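Local coordinates for protein BB0689 (Borrelia burgdorferi, PDB 4D53) that is of unknown function but, as an outer surface lipoprotein of the Lyme disease spirochaete, displays a fold of the bacterial CAP superfamily, at residues 15-20 with 88-92; 23-29 with 104-108; 81-86 with 125-131. One frame throughout, in Å; residues are numbered along the deposited sequence.

Interaction 1. Residues 15-20 with 88-92; sequences ILYSEI and LNRVV
Leu16 and Val92 make the apolar heart of this contact, where the middle of helix 10-26 meets the chain leading into helix 91-96. CD1 of Leu16 does most of the touching, lying 3.7 Å from Val92 CG2 and 4.0 Å from Val91 CG1. It gets there because CG stands opposite the backbone N (chi1 180°), which carries one methyl branch across to the valines. Leu88 divides its two methyls: CD1 packs on Leu16 CB, while CD2 meets Ile15 CG2 at 3.9 Å, the Ile15 and Leu88 side chains crossing at about a right angle. One turn on from Leu16, Ile20 lends only CG1, loosely set against Val92 CG2.

The polar part belongs to Glu19, whose extended chain (chi2 177°) slides past Val92 in the opposite direction. OE1 comes within 3.3 Å of Val92 CG2, yet the carboxylate makes its bonds across the contact through water. Water 1 donates to Glu19 OE1 at 2.7 Å and to Leu88 O at 2.8 Å, and accepts from Val92 N at 2.9 Å. Water 2 spans the same two oxygens, OE1 of Glu19 and the Leu88 carbonyl, and water 3 donates to Glu19 OE2 and, at 3.1 Å, to Asn89 O. A carboxylate bridged by water to an amide in the first turn of helix 91-96 probably interacts favourably with that helix start.

Beneath the two segments runs the central sheet of the CAP domain. Leu16 rests on Phe127 and Val129 of strand 125-134, Leu88 and Val91 also reach Phe127, and Leu88 touches Arg117 of strand 112-119 as well, so helices 10-26 and 91-96 share one layer over the same strands.

Interaction 2. Residues 23-29 with 104-108; sequences LRKKLNL and ALINT
Arg24 spends its guanidinium on backbone oxygens at and just past the C-terminal end of helix 99-105, not on an acidic side chain. NH1 and NH2 both grip Asn107 O, at 2.9 Å and 2.8 Å, and that oxygen lies practically in the guanidinium plane. NH1 comes in on a lone pair, with NH2 nearly along the C=O axis. NH1 also donates to Leu105 O at 2.9 Å, from above that carbonyl's plane. The bend at chi3 (62°) turns the guanidinium so that its edge meets these carbonyls, while CG and CD pass alongside Leu105 O. NH2 donates as well to Asn30 O, a third carbonyl that helps fix the rotation of the group. A positive charge beside the C-terminal end of helix 99-105 would be expected to suit the helix dipole.

Helix 10-26 itself ends here in a Schellman motif: Leu29 N bonds back to Arg24 O, Asn28 N to Lys25 O, and Asn28 takes the positive phi of the C-prime position. That reversal brings the chain back past the arginine, and Leu29 CB lies over one guanidinium face, 4.0 Å above its plane and offset toward the rim.

Apolar packing fills the flank of the polar grip. Ile106 takes Leu29 CD1 against its CB at 3.6 Å and Leu27 CD1 against its CG2 at 3.7 Å. Farther along, Leu29 CD2 touches Thr108 CG2 at 4.0 Å, their side chains crossing at about a right angle. Leu23 CD2 makes a looser contact with Leu105 CB.

Interaction 3. Residues 81-86 with 125-131; sequences ILASGI and DIFVVLF
The ring of Phe127 presents an edge to Ile86, with CE2 3.6 Å from Ile86 O close to the ring plane; Ala83 CB approaches the same ring obliquely. Phe131 likewise uses its edge, meeting Ile81 CD1 at CE1, 4.0 Å away. Ile81 reaches both Phe131 and Val129 because CG1 sits between the backbone N and the carbonyl carbon (chi1 56°), with CG1 3.8 Å from Val129 CB.

The backbones run antiparallel. Ile81 and Val129 form a hydrogen-bonded pair, with both N-to-O distances 2.9 Å. In the next such pair Ala83 N bonds to Phe127 O, while the return bond from Phe127 N is weak. Gly85 N closes the run on Asp125 O at 2.9 Å, where the chain turns out of the strand. Water 4 joins Ser84 OG to Asp125 N, and the Asp125 carboxylate is engaged by Arg117 in a salt bridge.

Leu82 and Val128 lie side by side on the face opposite Ile81, Ala83, Phe127 and Val129, where Val128 packs on Ala42 and Ala46 of helix 36-52. Trp95 of helix 91-96 covers Ile81, Ala83 and Val129, completing the alpha-beta-alpha sandwich of the CAP fold.

Interaction 3 is the buried centre, two sheet strands held by main-chain bonds; interactions 1 and 2 are partly buried and lie farther out, in the helical layer on one side of it. Both attach helix 10-26, at successive places along its length, to the start of helix 91-96 and the end of helix 99-105. Their polar chemistry differs: water mediates it in interaction 1, whereas a buried arginine bonds directly in interaction 2. Phe127 ties 81-86/125-131 to 15-20/88-92, and Ile81 and Phe131 tie it to 23-29/104-108. Ile20 and Leu105 touch between the two helical contacts, so these meet directly.

Interaction 1. Residues 15-20 with 88-92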
ATOM      1  N   ILE A  15       1.749  -1.375 -12.765  1.00 20.05           N
ATOM      2  CA  ILE A  15       0.416  -1.785 -13.185  1.00 21.70           C
ATOM      3  C   ILE A  15      -0.606  -1.357 -12.135  1.00 21.54           C
ATOM      4  O   ILE A  15      -1.695  -0.801 -12.455  1.00 21.20           O
ATOM      5  CB  ILE A  15       0.401  -3.260 -13.569  1.00 22.69           C
ATOM      6  CG1 ILE A  15       1.166  -3.498 -14.878  1.00 26.09           C
ATOM      7  CG2 ILE A  15      -1.019  -3.877 -13.697  1.00 23.32           C
ATOM      8  CD1 ILE A  15       1.559  -4.962 -15.018  1.00 30.55           C
ATOM      9  N   LEU A  16      -0.326  -1.693 -10.885  1.00 19.20           N
ATOM     10  CA  LEU A  16      -1.288  -1.392  -9.826  1.00 19.51           C
ATOM     11  C   LEU A  16      -1.537   0.115  -9.685  1.00 20.18           C
ATOM     12  O   LEU A  16      -2.669   0.529  -9.557  1.00 18.71           O
ATOM     13  CB  LEU A  16      -0.815  -1.924  -8.500  1.00 19.67           C
ATOM     14  CG  LEU A  16      -1.746  -1.669  -7.299  1.00 21.45           C
ATOM     15  CD1 LEU A  16      -3.131  -2.261  -7.609  1.00 20.66           C
ATOM     16  CD2 LEU A  16      -1.178  -2.339  -6.036  1.00 21.87           C
ATOM     17  N   TYR A  17      -0.480   0.930  -9.673  1.00 19.09           N
ATOM     18  CA  TYR A  17      -0.629   2.382  -9.605  1.00 20.39           C
ATOM     19  C   TYR A  17      -1.510   2.896 -10.736  1.00 20.96           C
ATOM     20  O   TYR A  17      -2.432   3.753 -10.554  1.00 19.66           O
ATOM     21  CB  TYR A  17       0.786   3.054  -9.655  1.00 22.53           C
ATOM     22  CG  TYR A  17       1.672   3.010  -8.430  1.00 21.09           C
ATOM     23  CD1 TYR A  17       1.184   3.171  -7.135  1.00 20.20           C
ATOM     24  CD2 TYR A  17       3.048   2.788  -8.567  1.00 21.95           C
ATOM     25  CE1 TYR A  17       2.011   3.205  -6.056  1.00 21.50           C
ATOM     26  CE2 TYR A  17       3.879   2.810  -7.505  1.00 19.27           C
ATOM     27  CZ  TYR A  17       3.390   2.997  -6.249  1.00 21.20           C
ATOM     28  OH  TYR A  17       4.265   3.027  -5.197  1.00 21.78           O
ATOM     29  N   SER A  18      -1.256   2.389 -11.903  1.00 21.70           N
ATOM     30  CA  SER A  18      -2.050   2.745 -13.106  1.00 26.59           C
ATOM     31  C   SER A  18      -3.539   2.383 -13.040  1.00 22.75           C
ATOM     32  O   SER A  18      -4.412   3.200 -13.371  1.00 22.78           O
ATOM     33  CB  SER A  18      -1.372   2.105 -14.332  1.00 30.43           C
ATOM     34  OG  SER A  18      -2.123   2.470 -15.462  1.00 37.03           O
ATOM     35  N   GLU A  19      -3.835   1.189 -12.521  1.00 20.84           N
ATOM     36  CA  GLU A  19      -5.202   0.775 -12.233  1.00 21.39           C
ATOM     37  C   GLU A  19      -5.884   1.641 -11.199  1.00 20.54           C
ATOM     38  O   GLU A  19      -7.033   2.097 -11.437  1.00 21.63           O
ATOM     39  CB  GLU A  19      -5.216  -0.695 -11.795  1.00 22.75           C
ATOM     40  CG  GLU A  19      -6.605  -1.214 -11.932  1.00 23.88           C
ATOM     41  CD  GLU A  19      -6.738  -2.723 -11.587  1.00 29.20           C
ATOM     42  OE1 GLU A  19      -5.825  -3.332 -10.990  1.00 26.61           O
ATOM     43  OE2 GLU A  19      -7.757  -3.272 -11.981  1.00 27.54           O
ATOM     44  N   ILE A  20      -5.205   1.978 -10.099  1.00 17.88           N
ATOM     45  CA  ILE A  20      -5.806   2.815  -9.095  1.00 21.02           C
ATOM     46  C   ILE A  20      -6.035   4.225  -9.713  1.00 22.03           C
ATOM     47  O   ILE A  20      -7.077   4.875  -9.445  1.00 19.44           O
ATOM     48  CB  ILE A  20      -4.947   2.818  -7.827  1.00 22.56           C
ATOM     49  CG1 ILE A  20      -4.984   1.435  -7.185  1.00 20.35           C
ATOM     50  CG2 ILE A  20      -5.318   3.965  -6.857  1.00 22.58           C
ATOM     51  CD1 ILE A  20      -3.988   1.304  -6.046  1.00 21.48           C
ATOM     52  N   LEU A  88      -2.389  -9.922  -8.856  1.00 18.89           N
ATOM     53  CA  LEU A  88      -2.362  -8.505  -9.206  1.00 20.85           C
ATOM     54  C   LEU A  88      -3.600  -8.016  -9.918  1.00 21.04           C
ATOM     55  O   LEU A  88      -4.074  -6.945  -9.633  1.00 21.27           O
ATOM     56  CB  LEU A  88      -1.087  -8.244 -10.090  1.00 21.53           C
ATOM     57  CG  LEU A  88      -0.876  -6.854 -10.696  1.00 20.76           C
ATOM     58  CD1 LEU A  88      -0.681  -5.819  -9.614  1.00 22.07           C
ATOM     59  CD2 LEU A  88       0.335  -6.899 -11.683  1.00 23.75           C
ATOM     60  N   ASN A  89      -4.163  -8.830 -10.818  1.00 21.75           N
ATOM     61  CA  ASN A  89      -5.300  -8.441 -11.614  1.00 25.12           C
ATOM     62  C   ASN A  89      -6.624  -8.670 -10.896  1.00 23.31           C
ATOM     63  O   ASN A  89      -7.671  -8.391 -11.432  1.00 19.96           O
ATOM     64  CB  ASN A  89      -5.303  -9.100 -13.041  1.00 27.82           C
ATOM     65  CG  ASN A  89      -5.491 -10.589 -13.001  1.00 34.77           C
ATOM     66  OD1 ASN A  89      -5.516 -11.199 -11.950  1.00 27.48           O
ATOM     67  ND2 ASN A  89      -5.597 -11.197 -14.177  1.00 40.17           N
ATOM     68  N   ARG A  90      -6.567  -9.051  -9.646  1.00 17.87           N
ATOM     69  CA  ARG A  90      -7.743  -9.220  -8.783  1.00 19.08           C
ATOM     70  C   ARG A  90      -7.783  -8.348  -7.544  1.00 17.53           C
ATOM     71  O   ARG A  90      -8.814  -8.260  -6.863  1.00 16.80           O
ATOM     72  CB  ARG A  90      -7.833 -10.681  -8.311  1.00 20.57           C
ATOM     73  CG  ARG A  90      -8.103 -11.727  -9.426  1.00 24.52           C
ATOM     74  CD  ARG A  90      -9.244 -11.412 -10.387  1.00 30.71           C
ATOM     75  NE  ARG A  90      -9.710 -12.683 -11.002  1.00 36.86           N
ATOM     76  CZ  ARG A  90     -10.993 -13.125 -11.113  1.00 42.31           C
ATOM     77  NH1 ARG A  90     -12.033 -12.355 -10.814  1.00 39.91           N
ATOM     78  NH2 ARG A  90     -11.250 -14.371 -11.576  1.00 37.33           N
ATOM     79  N   VAL A  91      -6.675  -7.727  -7.202  1.00 18.02           N
ATOM     80  CA  VAL A  91      -6.551  -7.072  -5.919  1.00 16.07           C
ATOM     81  C   VAL A  91      -7.413  -5.804  -5.781  1.00 16.14           C
ATOM     82  O   VAL A  91      -8.011  -5.543  -4.696  1.00 16.24           O
ATOM     83  CB  VAL A  91      -5.110  -6.877  -5.476  1.00 18.02           C
ATOM     84  CG1 VAL A  91      -4.370  -5.795  -6.266  1.00 19.64           C
ATOM     85  CG2 VAL A  91      -5.055  -6.534  -3.996  1.00 18.08           C
ATOM     86  N   VAL A  92      -7.557  -5.024  -6.836  1.00 16.76           N
ATOM     87  CA  VAL A  92      -8.315  -3.783  -6.726  1.00 16.15           C
ATOM     88  C   VAL A  92      -9.782  -4.152  -6.453  1.00 16.52           C
ATOM     89  O   VAL A  92     -10.405  -3.601  -5.582  1.00 16.29           O
ATOM     90  CB  VAL A  92      -8.181  -2.886  -7.997  1.00 18.34           C
ATOM     91  CG1 VAL A  92      -9.192  -1.765  -7.960  1.00 19.59           C
ATOM     92  CG2 VAL A  92      -6.776  -2.340  -7.968  1.00 19.61           C
TER
HETATM   93  O   HOH W   1      -6.452  -5.510  -9.504  1.00 18.08           O
HETATM   94  O   HOH W   2      -3.462  -4.212 -11.017  1.00 24.41           O
HETATM   95  O   HOH W   3      -7.117  -5.754 -12.971  1.00 34.02           O

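Interaction 2. Residues 23-29 with 104-108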
ATOM      1  N   LEU A  23      -9.168   4.187 -11.975  1.00 23.48           N
ATOM      2  CA  LEU A  23     -10.324   4.199 -11.095  1.00 23.49           C
ATOM      3  C   LEU A  23     -10.591   5.569 -10.535  1.00 24.39           C
ATOM      4  O   LEU A  23     -11.741   6.079 -10.626  1.00 24.26           O
ATOM      5  CB  LEU A  23     -10.221   3.162  -9.956  1.00 23.14           C
ATOM      6  CG  LEU A  23     -11.185   3.311  -8.768  1.00 21.85           C
ATOM      7  CD1 LEU A  23     -12.555   2.805  -9.221  1.00 25.86           C
ATOM      8  CD2 LEU A  23     -10.662   2.442  -7.634  1.00 25.44           C
ATOM      9  N   ARG A  24      -9.577   6.234  -9.984  1.00 22.64           N
ATOM     10  CA  ARG A  24      -9.838   7.541  -9.377  1.00 22.04           C
ATOM     11  C   ARG A  24     -10.219   8.604 -10.455  1.00 22.55           C
ATOM     12  O   ARG A  24     -11.057   9.485 -10.195  1.00 24.61           O
ATOM     13  CB  ARG A  24      -8.669   7.980  -8.544  1.00 22.35           C
ATOM     14  CG  ARG A  24      -8.428   7.112  -7.290  1.00 21.45           C
ATOM     15  CD  ARG A  24      -7.138   7.495  -6.608  1.00 22.88           C
ATOM     16  NE  ARG A  24      -7.163   8.870  -6.137  1.00 20.09           N
ATOM     17  CZ  ARG A  24      -7.732   9.272  -5.040  1.00 21.17           C
ATOM     18  NH1 ARG A  24      -8.303   8.379  -4.241  1.00 22.18           N
ATOM     19  NH2 ARG A  24      -7.790  10.604  -4.716  1.00 22.76           N
ATOM     20  N   LYS A  25      -9.597   8.512 -11.603  1.00 20.91           N
ATOM     21  CA  LYS A  25      -9.869   9.411 -12.680  1.00 25.58           C
ATOM     22  C   LYS A  25     -11.331   9.300 -13.166  1.00 26.40           C
ATOM     23  O   LYS A  25     -12.021  10.304 -13.347  1.00 22.59           O
ATOM     24  CB  LYS A  25      -8.905   9.150 -13.803  1.00 25.58           C
ATOM     25  CG  LYS A  25      -9.183  10.070 -14.986  1.00 31.85           C
ATOM     26  CD  LYS A  25      -8.193   9.869 -16.078  1.00 36.19           C
ATOM     27  CE  LYS A  25      -8.299  11.079 -17.001  1.00 47.34           C
ATOM     28  NZ  LYS A  25      -7.454  10.919 -18.201  1.00 52.20           N
ATOM     29  N   LYS A  26     -11.838   8.072 -13.268  1.00 22.99           N
ATOM     30  CA  LYS A  26     -13.215   7.845 -13.656  1.00 26.36           C
ATOM     31  C   LYS A  26     -14.184   8.372 -12.629  1.00 24.44           C
ATOM     32  O   LYS A  26     -15.314   8.687 -12.989  1.00 25.65           O
ATOM     33  CB  LYS A  26     -13.488   6.348 -13.963  1.00 25.84           C
ATOM     34  CG  LYS A  26     -12.860   5.802 -15.254  1.00 35.70           C
ATOM     35  CD  LYS A  26     -12.489   6.865 -16.286  1.00 49.15           C
ATOM     36  CE  LYS A  26     -11.700   6.353 -17.503  1.00 58.49           C
ATOM     37  NZ  LYS A  26     -11.826   4.878 -17.722  1.00 57.31           N
ATOM     38  N   LEU A  27     -13.812   8.476 -11.387  1.00 22.39           N
ATOM     39  CA  LEU A  27     -14.658   9.080 -10.408  1.00 22.89           C
ATOM     40  C   LEU A  27     -14.414  10.623 -10.232  1.00 19.67           C
ATOM     41  O   LEU A  27     -14.959  11.222  -9.297  1.00 22.01           O
ATOM     42  CB  LEU A  27     -14.556   8.409  -9.047  1.00 23.15           C
ATOM     43  CG  LEU A  27     -15.148   6.969  -9.100  1.00 24.31           C
ATOM     44  CD1 LEU A  27     -14.673   6.300  -7.830  1.00 26.80           C
ATOM     45  CD2 LEU A  27     -16.670   7.073  -9.088  1.00 28.06           C
ATOM     46  N   ASN A  28     -13.567  11.175 -11.070  1.00 22.77           N
ATOM     47  CA  ASN A  28     -13.140  12.612 -10.930  1.00 22.04           C
ATOM     48  C   ASN A  28     -12.620  12.946  -9.586  1.00 26.14           C
ATOM     49  O   ASN A  28     -12.768  14.051  -9.050  1.00 22.19           O
ATOM     50  CB  ASN A  28     -14.288  13.552 -11.356  1.00 23.55           C
ATOM     51  CG  ASN A  28     -13.780  14.819 -12.012  1.00 25.10           C
ATOM     52  OD1 ASN A  28     -12.631  14.920 -12.443  1.00 22.64           O
ATOM     53  ND2 ASN A  28     -14.640  15.775 -12.116  1.00 22.91           N
ATOM     54  N   LEU A  29     -11.833  12.000  -9.028  1.00 23.26           N
ATOM     55  CA  LEU A  29     -11.198  12.248  -7.801  1.00 21.57           C
ATOM     56  C   LEU A  29      -9.815  12.852  -8.047  1.00 20.08           C
ATOM     57  O   LEU A  29      -9.263  12.847  -9.143  1.00 21.91           O
ATOM     58  CB  LEU A  29     -11.002  10.907  -7.040  1.00 21.71           C
ATOM     59  CG  LEU A  29     -12.309  10.225  -6.667  1.00 23.67           C
ATOM     60  CD1 LEU A  29     -12.087   8.811  -6.125  1.00 23.03           C
ATOM     61  CD2 LEU A  29     -13.168  11.012  -5.690  1.00 26.20           C
ATOM     62  N   ALA A 104     -10.500   3.923   1.386  1.00 20.75           N
ATOM     63  CA  ALA A 104      -9.132   4.347   1.095  1.00 20.86           C
ATOM     64  C   ALA A 104      -8.861   4.555  -0.346  1.00 20.22           C
ATOM     65  O   ALA A 104      -8.246   5.593  -0.739  1.00 20.58           O
ATOM     66  CB  ALA A 104      -8.145   3.341   1.745  1.00 22.26           C
ATOM     67  N   LEU A 105      -9.259   3.617  -1.213  1.00 19.60           N
ATOM     68  CA  LEU A 105      -8.987   3.760  -2.630  1.00 18.90           C
ATOM     69  C   LEU A 105      -9.612   4.996  -3.255  1.00 23.01           C
ATOM     70  O   LEU A 105      -9.049   5.571  -4.185  1.00 20.59           O
ATOM     71  CB  LEU A 105      -9.502   2.575  -3.412  1.00 21.86           C
ATOM     72  CG  LEU A 105      -8.823   1.236  -3.273  1.00 22.80           C
ATOM     73  CD1 LEU A 105      -9.600   0.142  -4.055  1.00 24.11           C
ATOM     74  CD2 LEU A 105      -7.406   1.354  -3.849  1.00 25.26           C
ATOM     75  N   ILE A 106     -10.762   5.395  -2.774  1.00 21.34           N
ATOM     76  CA  ILE A 106     -11.443   6.551  -3.372  1.00 23.82           C
ATOM     77  C   ILE A 106     -11.392   7.820  -2.456  1.00 21.33           C
ATOM     78  O   ILE A 106     -12.232   8.708  -2.620  1.00 22.17           O
ATOM     79  CB  ILE A 106     -12.923   6.191  -3.784  1.00 24.27           C
ATOM     80  CG1 ILE A 106     -13.783   5.904  -2.573  1.00 28.66           C
ATOM     81  CG2 ILE A 106     -12.897   5.085  -4.794  1.00 26.28           C
ATOM     82  CD1 ILE A 106     -15.296   5.852  -2.899  1.00 32.57           C
ATOM     83  N   ASN A 107     -10.466   7.864  -1.511  1.00 21.90           N
ATOM     84  CA  ASN A 107     -10.340   8.990  -0.587  1.00 22.85           C
ATOM     85  C   ASN A 107      -9.960  10.315  -1.314  1.00 23.28           C
ATOM     86  O   ASN A 107      -9.274  10.312  -2.330  1.00 22.52           O
ATOM     87  CB  ASN A 107      -9.448   8.676   0.569  1.00 24.73           C
ATOM     88  CG  ASN A 107      -7.998   8.915   0.285  1.00 27.40           C
ATOM     89  OD1 ASN A 107      -7.225   8.060  -0.223  1.00 25.87           O
ATOM     90  ND2 ASN A 107      -7.633  10.167   0.489  1.00 24.02           N
ATOM     91  N   THR A 108     -10.423  11.422  -0.738  1.00 26.51           N
ATOM     92  CA  THR A 108     -10.055  12.779  -1.224  1.00 27.67           C
ATOM     93  C   THR A 108      -9.195  13.503  -0.252  1.00 27.38           C
ATOM     94  O   THR A 108      -8.942  14.684  -0.449  1.00 29.72           O
ATOM     95  CB  THR A 108     -11.318  13.686  -1.412  1.00 26.27           C
ATOM     96  OG1 THR A 108     -12.051  13.782  -0.190  1.00 29.28           O
ATOM     97  CG2 THR A 108     -12.109  13.181  -2.448  1.00 29.60           C
TER

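Interaction 3. Residues 81-86 with 125-131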
ATOM      1  N   ILE A  81      -3.728   0.172   3.179  1.00 18.33           N
ATOM      2  CA  ILE A  81      -4.438  -1.025   2.807  1.00 17.25           C
ATOM      3  C   ILE A  81      -3.450  -2.179   2.578  1.00 19.77           C
ATOM      4  O   ILE A  81      -2.384  -1.945   1.986  1.00 20.29           O
ATOM      5  CB  ILE A  81      -5.363  -0.834   1.569  1.00 19.21           C
ATOM      6  CG1 ILE A  81      -4.604  -0.325   0.373  1.00 18.04           C
ATOM      7  CG2 ILE A  81      -6.506   0.233   1.869  1.00 20.51           C
ATOM      8  CD1 ILE A  81      -5.345  -0.124  -0.959  1.00 19.47           C
ATOM      9  N   LEU A  82      -3.871  -3.394   2.962  1.00 16.90           N
ATOM     10  CA  LEU A  82      -3.117  -4.585   2.807  1.00 17.76           C
ATOM     11  C   LEU A  82      -3.838  -5.585   2.022  1.00 18.76           C
ATOM     12  O   LEU A  82      -5.085  -5.608   2.029  1.00 17.34           O
ATOM     13  CB  LEU A  82      -2.796  -5.139   4.220  1.00 17.60           C
ATOM     14  CG  LEU A  82      -2.271  -4.147   5.244  1.00 19.68           C
ATOM     15  CD1 LEU A  82      -2.201  -4.749   6.622  1.00 20.64           C
ATOM     16  CD2 LEU A  82      -0.846  -3.676   4.854  1.00 19.62           C
ATOM     17  N   ALA A  83      -3.124  -6.525   1.424  1.00 15.64           N
ATOM     18  CA  ALA A  83      -3.663  -7.703   0.800  1.00 16.84           C
ATOM     19  C   ALA A  83      -2.651  -8.831   0.825  1.00 20.07           C
ATOM     20  O   ALA A  83      -1.460  -8.578   0.784  1.00 17.20           O
ATOM     21  CB  ALA A  83      -4.127  -7.480  -0.623  1.00 17.91           C
ATOM     22  N   SER A  84      -3.136 -10.041   0.911  1.00 17.10           N
ATOM     23  CA  SER A  84      -2.272 -11.215   0.825  1.00 21.87           C
ATOM     24  C   SER A  84      -2.895 -12.359   0.095  1.00 20.60           C
ATOM     25  O   SER A  84      -4.092 -12.659   0.225  1.00 19.43           O
ATOM     26  CB  SER A  84      -1.961 -11.651   2.249  1.00 23.92           C
ATOM     27  OG  SER A  84      -1.164 -12.759   2.309  1.00 25.49           O
ATOM     28  N   GLY A  85      -2.070 -13.057  -0.683  1.00 21.39           N
ATOM     29  CA  GLY A  85      -2.505 -14.163  -1.445  1.00 19.63           C
ATOM     30  C   GLY A  85      -3.480 -13.836  -2.567  1.00 25.97           C
ATOM     31  O   GLY A  85      -4.290 -14.686  -2.951  1.00 25.18           O
ATOM     32  N   ILE A  86      -3.481 -12.598  -3.068  1.00 21.17           N
ATOM     33  CA  ILE A  86      -4.410 -12.187  -4.127  1.00 19.72           C
ATOM     34  C   ILE A  86      -3.599 -11.773  -5.378  1.00 17.22           C
ATOM     35  O   ILE A  86      -2.722 -10.946  -5.251  1.00 19.37           O
ATOM     36  CB  ILE A  86      -5.420 -11.076  -3.622  1.00 20.53           C
ATOM     37  CG1 ILE A  86      -6.221 -11.560  -2.401  1.00 19.65           C
ATOM     38  CG2 ILE A  86      -6.391 -10.706  -4.725  1.00 18.81           C
ATOM     39  CD1 ILE A  86      -7.002 -10.517  -1.696  1.00 21.69           C
ATOM     40  N   ASP A 125       2.944 -13.511  -0.843  1.00 18.14           N
ATOM     41  CA  ASP A 125       2.445 -12.503  -1.806  1.00 17.54           C
ATOM     42  C   ASP A 125       1.659 -11.451  -1.066  1.00 19.07           C
ATOM     43  O   ASP A 125       0.425 -11.678  -0.777  1.00 20.43           O
ATOM     44  CB  ASP A 125       1.580 -13.166  -2.843  1.00 21.50           C
ATOM     45  CG  ASP A 125       1.121 -12.214  -3.971  1.00 22.82           C
ATOM     46  OD1 ASP A 125       1.298 -10.952  -3.933  1.00 25.15           O
ATOM     47  OD2 ASP A 125       0.528 -12.716  -4.973  1.00 26.95           O
ATOM     48  N   ILE A 126       2.283 -10.309  -0.804  1.00 18.37           N
ATOM     49  CA  ILE A 126       1.692  -9.298   0.071  1.00 17.48           C
ATOM     50  C   ILE A 126       1.733  -7.950  -0.609  1.00 18.97           C
ATOM     51  O   ILE A 126       2.823  -7.517  -1.068  1.00 19.03           O
ATOM     52  CB  ILE A 126       2.414  -9.207   1.404  1.00 16.47           C
ATOM     53  CG1 ILE A 126       2.236 -10.547   2.200  1.00 18.04           C
ATOM     54  CG2 ILE A 126       1.897  -8.058   2.252  1.00 18.96           C
ATOM     55  CD1 ILE A 126       3.019 -10.593   3.499  1.00 20.94           C
ATOM     56  N   PHE A 127       0.710  -7.229  -0.799  1.00 17.74           N
ATOM     57  CA  PHE A 127       0.547  -5.771  -1.027  1.00 17.36           C
ATOM     58  C   PHE A 127       0.412  -4.971   0.233  1.00 18.25           C
ATOM     59  O   PHE A 127      -0.401  -5.297   1.173  1.00 17.64           O
ATOM     60  CB  PHE A 127      -0.670  -5.522  -1.919  1.00 20.00           C
ATOM     61  CG  PHE A 127      -0.534  -6.092  -3.303  1.00 20.00           C
ATOM     62  CD1 PHE A 127       0.141  -5.398  -4.291  1.00 20.00           C
ATOM     63  CD2 PHE A 127      -1.083  -7.325  -3.613  1.00 20.00           C
ATOM     64  CE1 PHE A 127       0.268  -5.923  -5.563  1.00 20.00           C
ATOM     65  CE2 PHE A 127      -0.961  -7.853  -4.884  1.00 20.00           C
ATOM     66  CZ  PHE A 127      -0.284  -7.152  -5.861  1.00 20.00           C
ATOM     67  N   VAL A 128       1.287  -3.930   0.220  1.00 18.29           N
ATOM     68  CA  VAL A 128       1.080  -2.823   1.159  1.00 17.62           C
ATOM     69  C   VAL A 128       0.942  -1.526   0.377  1.00 20.40           C
ATOM     70  O   VAL A 128       1.910  -1.146  -0.338  1.00 19.35           O
ATOM     71  CB  VAL A 128       2.209  -2.681   2.214  1.00 16.53           C
ATOM     72  CG1 VAL A 128       2.012  -1.457   3.128  1.00 18.55           C
ATOM     73  CG2 VAL A 128       2.422  -3.978   3.036  1.00 19.33           C
ATOM     74  N   VAL A 129      -0.184  -0.804   0.547  1.00 16.49           N
ATOM     75  CA  VAL A 129      -0.377   0.486  -0.176  1.00 19.60           C
ATOM     76  C   VAL A 129      -0.729   1.556   0.811  1.00 18.48           C
ATOM     77  O   VAL A 129      -1.631   1.401   1.601  1.00 20.32           O
ATOM     78  CB  VAL A 129      -1.330   0.391  -1.376  1.00 19.46           C
ATOM     79  CG1 VAL A 129      -1.488   1.756  -2.080  1.00 23.98           C
ATOM     80  CG2 VAL A 129      -0.953  -0.745  -2.314  1.00 23.00           C
ATOM     81  N   LEU A 130       0.047   2.642   0.821  1.00 17.88           N
ATOM     82  CA  LEU A 130      -0.108   3.751   1.707  1.00 18.83           C
ATOM     83  C   LEU A 130      -0.537   5.016   0.926  1.00 19.89           C
ATOM     84  O   LEU A 130      -0.113   5.218  -0.199  1.00 19.17           O
ATOM     85  CB  LEU A 130       1.232   4.087   2.384  1.00 22.27           C
ATOM     86  CG  LEU A 130       1.896   2.925   3.186  1.00 24.42           C
ATOM     87  CD1 LEU A 130       3.301   3.244   3.800  1.00 24.69           C
ATOM     88  CD2 LEU A 130       0.973   2.520   4.308  1.00 26.61           C
ATOM     89  N   PHE A 131      -1.330   5.813   1.614  1.00 20.05           N
ATOM     90  CA  PHE A 131      -1.826   7.081   1.133  1.00 21.37           C
ATOM     91  C   PHE A 131      -1.496   8.123   2.182  1.00 23.03           C
ATOM     92  O   PHE A 131      -1.562   7.869   3.426  1.00 24.74           O
ATOM     93  CB  PHE A 131      -3.362   7.073   0.925  1.00 20.52           C
ATOM     94  CG  PHE A 131      -3.867   6.010  -0.006  1.00 19.98           C
ATOM     95  CD1 PHE A 131      -4.003   4.715   0.432  1.00 22.09           C
ATOM     96  CD2 PHE A 131      -4.213   6.297  -1.291  1.00 21.85           C
ATOM     97  CE1 PHE A 131      -4.409   3.722  -0.431  1.00 21.25           C
ATOM     98  CE2 PHE A 131      -4.678   5.342  -2.153  1.00 25.53           C
ATOM     99  CZ  PHE A 131      -4.747   4.016  -1.741  1.00 22.60           C
TER
HETATM  100  O   HOH W   4       1.196 -14.172   1.342  1.00 23.69           O
HETATM  101  O   HOH W   5      -1.616 -10.383  -2.622  1.00 18.54           O